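Local coordinates for protein flagellin B1 (Methanocaldococcus jannaschii DSM 2661, PDB 5YA6) that probably assembles with other flagellin subunits into the filament of the archaellum, the archaeal motility organelle, and binds a calcium ion, at residues A33-P38 with I117-V122; L54-E59 with K130-R135. All coordinates share one frame; numbering follows the deposited sequence. Where two conformers were deposited one is given.

Interaction 1: A33-P38 with I117-V122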
loop_
_atom_site.group_PDB
_atom_site.type_symbol
_atom_site.label_atom_id
_atom_site.label_comp_id
_atom_site.label_asym_id
_atom_site.label_seq_id
_atom_site.Cartn_x
_atom_site.Cartn_y
_atom_site.Cartn_z
ATOM N N ALA B 33 -11.531 4.204 9.940
ATOM C CA ALA B 33 -12.286 3.010 10.257
ATOM C C ALA B 33 -12.196 2.102 9.029
ATOM O O ALA B 33 -12.746 2.436 7.928
ATOM C CB ALA B 33 -13.735 3.364 10.596
ATOM N N ILE B 34 -11.487 0.958 9.190
ATOM C CA ILE B 34 -11.226 0.062 8.055
ATOM C C ILE B 34 -12.091 -1.159 8.194
ATOM O O ILE B 34 -11.934 -1.958 9.160
ATOM C CB ILE B 34 -9.732 -0.331 7.999
ATOM C CG1 ILE B 34 -8.885 0.941 7.914
ATOM C CG2 ILE B 34 -9.472 -1.350 6.916
ATOM C CD1 ILE B 34 -7.414 0.699 8.266
ATOM N N TYR B 35 -13.030 -1.325 7.283
ATOM C CA TYR B 35 -14.005 -2.425 7.384
ATOM C C TYR B 35 -13.519 -3.652 6.634
ATOM O O TYR B 35 -13.004 -3.559 5.529
ATOM C CB TYR B 35 -15.371 -2.046 6.867
ATOM C CG TYR B 35 -16.006 -0.913 7.691
ATOM C CD1 TYR B 35 -15.673 0.412 7.518
ATOM C CD2 TYR B 35 -17.006 -1.191 8.614
ATOM C CE1 TYR B 35 -16.241 1.427 8.273
ATOM C CE2 TYR B 35 -17.586 -0.180 9.381
ATOM C CZ TYR B 35 -17.229 1.126 9.188
ATOM O OH TYR B 35 -17.809 2.112 9.991
ATOM N N ILE B 36 -13.602 -4.771 7.355
ATOM C CA ILE B 36 -13.020 -6.074 6.994
ATOM C C ILE B 36 -14.077 -7.205 7.071
ATOM O O ILE B 36 -14.877 -7.226 7.992
ATOM C CB ILE B 36 -11.893 -6.416 7.980
ATOM C CG1 ILE B 36 -10.770 -5.349 7.906
ATOM C CG2 ILE B 36 -11.410 -7.833 7.776
ATOM C CD1 ILE B 36 -10.012 -5.350 6.584
ATOM N N THR B 37 -14.059 -8.129 6.123
ATOM C CA THR B 37 -14.876 -9.327 6.146
ATOM C C THR B 37 -14.047 -10.465 5.543
ATOM O O THR B 37 -13.174 -10.216 4.716
ATOM C CB THR B 37 -16.221 -9.150 5.394
ATOM O OG1 THR B 37 -17.157 -10.200 5.736
ATOM C CG2 THR B 37 -16.021 -9.165 3.910
ATOM N N PRO B 38 -14.305 -11.700 5.931
ATOM C CA PRO B 38 -13.557 -12.802 5.273
ATOM C C PRO B 38 -13.875 -12.927 3.773
ATOM O O PRO B 38 -14.992 -12.659 3.352
ATOM C CB PRO B 38 -13.989 -14.050 6.031
ATOM C CG PRO B 38 -14.457 -13.534 7.382
ATOM C CD PRO B 38 -15.103 -12.197 7.044
ATOM N N ILE B 117 -18.446 -9.014 10.032
ATOM C CA ILE B 117 -17.846 -7.748 9.633
ATOM C C ILE B 117 -17.197 -7.169 10.883
ATOM O O ILE B 117 -17.836 -7.039 11.932
ATOM C CB ILE B 117 -18.828 -6.721 9.001
ATOM C CG1 ILE B 117 -19.535 -7.348 7.810
ATOM C CG2 ILE B 117 -18.097 -5.429 8.595
ATOM C CD1 ILE B 117 -20.687 -6.459 7.306
ATOM N N ALA B 118 -15.933 -6.771 10.742
ATOM C CA ALA B 118 -15.234 -6.083 11.791
ATOM C C ALA B 118 -14.785 -4.731 11.271
ATOM O O ALA B 118 -14.621 -4.551 10.072
ATOM C CB ALA B 118 -14.032 -6.855 12.274
ATOM N N VAL B 119 -14.525 -3.788 12.172
ATOM C CA VAL B 119 -13.928 -2.510 11.764
ATOM C C VAL B 119 -12.643 -2.326 12.538
ATOM O O VAL B 119 -12.557 -2.670 13.731
ATOM C CB VAL B 119 -14.941 -1.343 11.945
ATOM C CG1 VAL B 119 -15.332 -1.177 13.411
ATOM C CG2 VAL B 119 -14.385 -0.060 11.373
ATOM N N LEU B 120 -11.575 -1.840 11.891
ATOM C CA LEU B 120 -10.312 -1.539 12.573
ATOM C C LEU B 120 -10.381 -0.065 12.824
ATOM O O LEU B 120 -10.419 0.737 11.901
ATOM C CB LEU B 120 -9.104 -1.910 11.695
ATOM C CG LEU B 120 -9.199 -3.304 11.067
ATOM C CD1 LEU B 120 -7.921 -3.505 10.243
ATOM C CD2 LEU B 120 -9.348 -4.436 12.092
ATOM N N LEU B 121 -10.335 0.290 14.089
ATOM C CA LEU B 121 -10.328 1.668 14.513
ATOM C C LEU B 121 -8.857 2.119 14.690
ATOM O O LEU B 121 -8.100 1.603 15.515
ATOM C CB LEU B 121 -11.151 1.782 15.836
ATOM C CG LEU B 121 -12.578 1.214 15.806
ATOM C CD1 LEU B 121 -13.147 1.281 17.233
ATOM C CD2 LEU B 121 -13.450 1.913 14.772
ATOM N N VAL B 122 -8.483 3.151 13.933
ATOM C CA VAL B 122 -7.122 3.698 13.903
ATOM C C VAL B 122 -7.111 5.199 14.190
ATOM O O VAL B 122 -7.885 5.936 13.570
ATOM C CB VAL B 122 -6.449 3.433 12.515
ATOM C CG1 VAL B 122 -5.028 4.006 12.462
ATOM C CG2 VAL B 122 -6.419 1.938 12.248
#

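Interaction 2: L54-E59 with K130-R135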
loop_
_atom_site.group_PDB
_atom_site.type_symbol
_atom_site.label_atom_id
_atom_site.label_comp_id
_atom_site.label_asym_id
_atom_site.label_seq_id
_atom_site.Cartn_x
_atom_site.Cartn_y
_atom_site.Cartn_z
ATOM N N LEU B 54 0.619 0.334 7.300
ATOM C CA LEU B 54 0.166 1.524 6.624
ATOM C C LEU B 54 1.336 2.411 6.196
ATOM O O LEU B 54 2.053 2.905 7.052
ATOM C CB LEU B 54 -0.674 2.351 7.555
ATOM C CG LEU B 54 -2.010 1.734 8.006
ATOM C CD1 LEU B 54 -2.646 2.601 9.101
ATOM C CD2 LEU B 54 -2.958 1.622 6.835
ATOM N N ILE B 55 1.417 2.756 4.920
ATOM C CA ILE B 55 2.403 3.707 4.437
ATOM C C ILE B 55 1.742 5.064 4.175
ATOM O O ILE B 55 0.705 5.183 3.514
ATOM C CB ILE B 55 2.990 3.208 3.082
ATOM C CG1 ILE B 55 3.607 1.827 3.179
ATOM C CG2 ILE B 55 4.009 4.231 2.507
ATOM C CD1 ILE B 55 3.666 1.035 1.877
ATOM N N TYR B 56 2.380 6.143 4.696
ATOM C CA TYR B 56 1.868 7.495 4.508
ATOM C C TYR B 56 3.072 8.433 4.737
ATOM O O TYR B 56 3.809 8.275 5.698
ATOM C CB TYR B 56 0.618 7.818 5.426
ATOM C CG TYR B 56 0.338 9.300 5.454
ATOM C CD1 TYR B 56 -0.066 9.990 4.332
ATOM C CD2 TYR B 56 0.593 10.058 6.619
ATOM C CE1 TYR B 56 -0.193 11.367 4.304
ATOM C CE2 TYR B 56 0.377 11.416 6.625
ATOM C CZ TYR B 56 0.002 12.091 5.490
ATOM O OH TYR B 56 -0.068 13.447 5.463
ATOM N N ASP B 57 3.279 9.362 3.821
ATOM C CA ASP B 57 4.172 10.479 4.018
ATOM C C ASP B 57 5.587 10.007 4.311
ATOM O O ASP B 57 6.233 10.527 5.164
ATOM C CB ASP B 57 3.638 11.397 5.154
ATOM C CG ASP B 57 4.341 12.785 5.197
ATOM O OD1 ASP B 57 4.764 13.296 4.160
ATOM O OD2 ASP B 57 4.484 13.312 6.289
ATOM N N GLY B 58 6.039 8.997 3.586
ATOM C CA GLY B 58 7.425 8.616 3.634
ATOM C C GLY B 58 7.787 7.799 4.861
ATOM O O GLY B 58 8.982 7.623 5.169
ATOM N N GLU B 59 6.796 7.213 5.540
ATOM C CA GLU B 59 7.005 6.277 6.627
ATOM C C GLU B 59 6.081 5.078 6.525
ATOM O O GLU B 59 4.942 5.209 6.135
ATOM C CB GLU B 59 6.775 6.903 8.028
ATOM C CG GLU B 59 7.634 8.082 8.408
ATOM C CD GLU B 59 7.367 8.546 9.855
ATOM O OE1 GLU B 59 7.220 7.675 10.806
ATOM O OE2 GLU B 59 7.250 9.777 10.009
ATOM N N LYS B 130 -0.043 13.700 12.980
ATOM C CA LYS B 130 -0.812 14.829 12.471
ATOM C C LYS B 130 -2.022 14.272 11.768
ATOM O O LYS B 130 -2.059 13.059 11.486
ATOM C CB LYS B 130 -0.008 15.633 11.434
ATOM C CG LYS B 130 0.535 14.785 10.285
ATOM C CD LYS B 130 0.601 15.618 9.001
ATOM C CE LYS B 130 1.418 14.930 7.908
ATOM N NZ LYS B 130 2.866 14.875 8.256
ATOM N N ALA B 131 -3.014 15.136 11.511
ATOM C CA ALA B 131 -4.188 14.683 10.787
ATOM C C ALA B 131 -3.814 14.593 9.314
ATOM O O ALA B 131 -2.913 15.269 8.863
ATOM C CB ALA B 131 -5.355 15.618 11.018
ATOM N N ILE B 132 -4.492 13.721 8.581
ATOM C CA ILE B 132 -4.151 13.522 7.172
ATOM C C ILE B 132 -4.760 14.631 6.316
ATOM O O ILE B 132 -5.995 14.811 6.304
ATOM C CB ILE B 132 -4.653 12.167 6.683
ATOM C CG1 ILE B 132 -4.148 11.009 7.593
ATOM C CG2 ILE B 132 -4.253 11.978 5.249
ATOM C CD1 ILE B 132 -4.946 9.762 7.371
ATOM N N PRO B 133 -3.909 15.408 5.630
ATOM C CA PRO B 133 -4.472 16.505 4.841
ATOM C C PRO B 133 -5.064 16.042 3.532
ATOM O O PRO B 133 -4.999 14.852 3.163
ATOM C CB PRO B 133 -3.264 17.404 4.593
ATOM C CG PRO B 133 -2.101 16.545 4.719
ATOM C CD PRO B 133 -2.434 15.392 5.605
ATOM N N THR B 134 -5.687 16.962 2.836
ATOM C CA THR B 134 -6.322 16.660 1.573
ATOM C C THR B 134 -5.277 16.143 0.542
ATOM O O THR B 134 -4.082 16.462 0.624
ATOM C CB THR B 134 -6.980 17.948 1.017
ATOM O OG1 THR B 134 -6.015 18.988 0.927
ATOM C CG2 THR B 134 -8.128 18.375 1.856
ATOM N N ARG B 135 -5.763 15.294 -0.371
ATOM C CA ARG B 135 -4.987 14.780 -1.529
ATOM C C ARG B 135 -3.822 13.921 -1.091
ATOM O O ARG B 135 -2.775 13.936 -1.735
ATOM C CB ARG B 135 -4.521 15.911 -2.427
ATOM C CG ARG B 135 -5.676 16.763 -2.923
ATOM C CD ARG B 135 -5.282 17.440 -4.217
ATOM N NE ARG B 135 -4.251 18.436 -4.009
ATOM C CZ ARG B 135 -3.465 18.941 -4.954
ATOM N NH1 ARG B 135 -2.546 19.903 -4.624
ATOM N NH2 ARG B 135 -3.588 18.502 -6.225
#

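Interaction 1: A33-P38 with I117-V122
The ring of Y35 lies over the isopropyl group of V119, whose CG2 sits 3.7 Å from the ring centroid and only 8° off the ring normal. This CH-pi contact belongs to an antiparallel pairing of two strands in the core of the flagellin beta domain. Y35 and V119 face each other as a non-hydrogen-bonded pair, and their side chains run side by side in the same direction. V119 holds CG2 anti to its backbone N, which sets that methyl over the Y35 ring. CG2 of V119 also packs on A33 CB at 3.6 Å, and I117 CG2 sits at the ring edge, near its plane. This face, with A33, Y35 and V119, is continued by I78 and by H174, in the C-terminal run of histidines, probably a purification tag, whose ring stacks with Y35.

The other face carries I34, I36, A118 and L120. I34 CB meets L120 CB at 4.1 Å, and in one of the two conformers of I36 its CG1 reaches CG of L120 as the two side chains cross obliquely; I152 and A150 of strand 150-155 close over the isoleucines.

Between the faces, four backbone hydrogen bonds join I34 to L120 and I36 to A118, each pair bonded in both directions and all four nearly straight. The strand directions differ by 155°, a clear departure from exact antiparallel. Beyond the last of these bonds, T37 OG1 hydrogen-bonds the carbonyl O of D116, a residue of the calcium site; the ion itself is about 9 Å from the A118 side chain. Alpha carbons add CA-H...O contacts, among them V119 CA to I34 O at 3.3 Å.

Interaction 2: L54-E59 with K130-R135
K130 and D57 form a salt bridge in which NZ donates a hydrogen bond to OD2 at 3.0 Å. The ammonium comes from above the carboxylate, 40° out of its plane, and the two side chains cross at about a right angle. The lysine chain is bent at chi2 and chi4; the second bend (chi4 -69°) carries NZ toward the aspartate. E59 OE2 stays 6.9 Å from NZ, so it can probably add only a diffuse attraction.

The same lysine packs on Y56. Its CE lies at the ring edge, near the plane, 3.2 Å from the phenolic OH. P133 reaches that oxygen too, with CD at 3.1 Å, so two methylenes, one from the lysine and one from the proline, meet the OH from different directions. Lower on the ring, CE1 of Y56 meets CG2 of I132 at 4.2 Å. CB of D57 lies 3.5 Å above one ring face, over its centre, so the aspartate both packs on the tyrosine and pairs with the lysine. An alanine in place of K130 would probably leave the D57 carboxylate without its charged mate and uncover the ring edge where CE now packs.

Y56 and D57 begin a type I' beta turn from Y56 to E59, a hairpin turn in which Y56 and E59 exchange backbone hydrogen bonds. This turn links strands 51-56 and 59-69, and the facing loop runs from helix 124-128 to strand 137-143. F128 of that helix meets the Y56 ring with the planes at about 60°, and the I132 carbonyl bonds Y160 OH on the far side of the loop.

Overall arrangement
Interactions 1 and 2 have centres 19 Å apart and do not touch, although both reach the same large mixed sheet. Interaction 1 pairs neighbouring strands 28-38 and 117-123 close to the centre of the chain; interaction 2 lies about 15 Å from that centre, where the hairpin after strand 51-56 meets a loop. Along the chain the segments alternate: 33-38, 54-59, 117-122, then 130-135. Strand 117-123 leads through the short helix 124-128 into loop 130-135, so one run of chain serves both contacts. The buried strand pairing and the partly exposed loop packing therefore hold different parts of a single beta domain together, the calcium site lying nearer interaction 1.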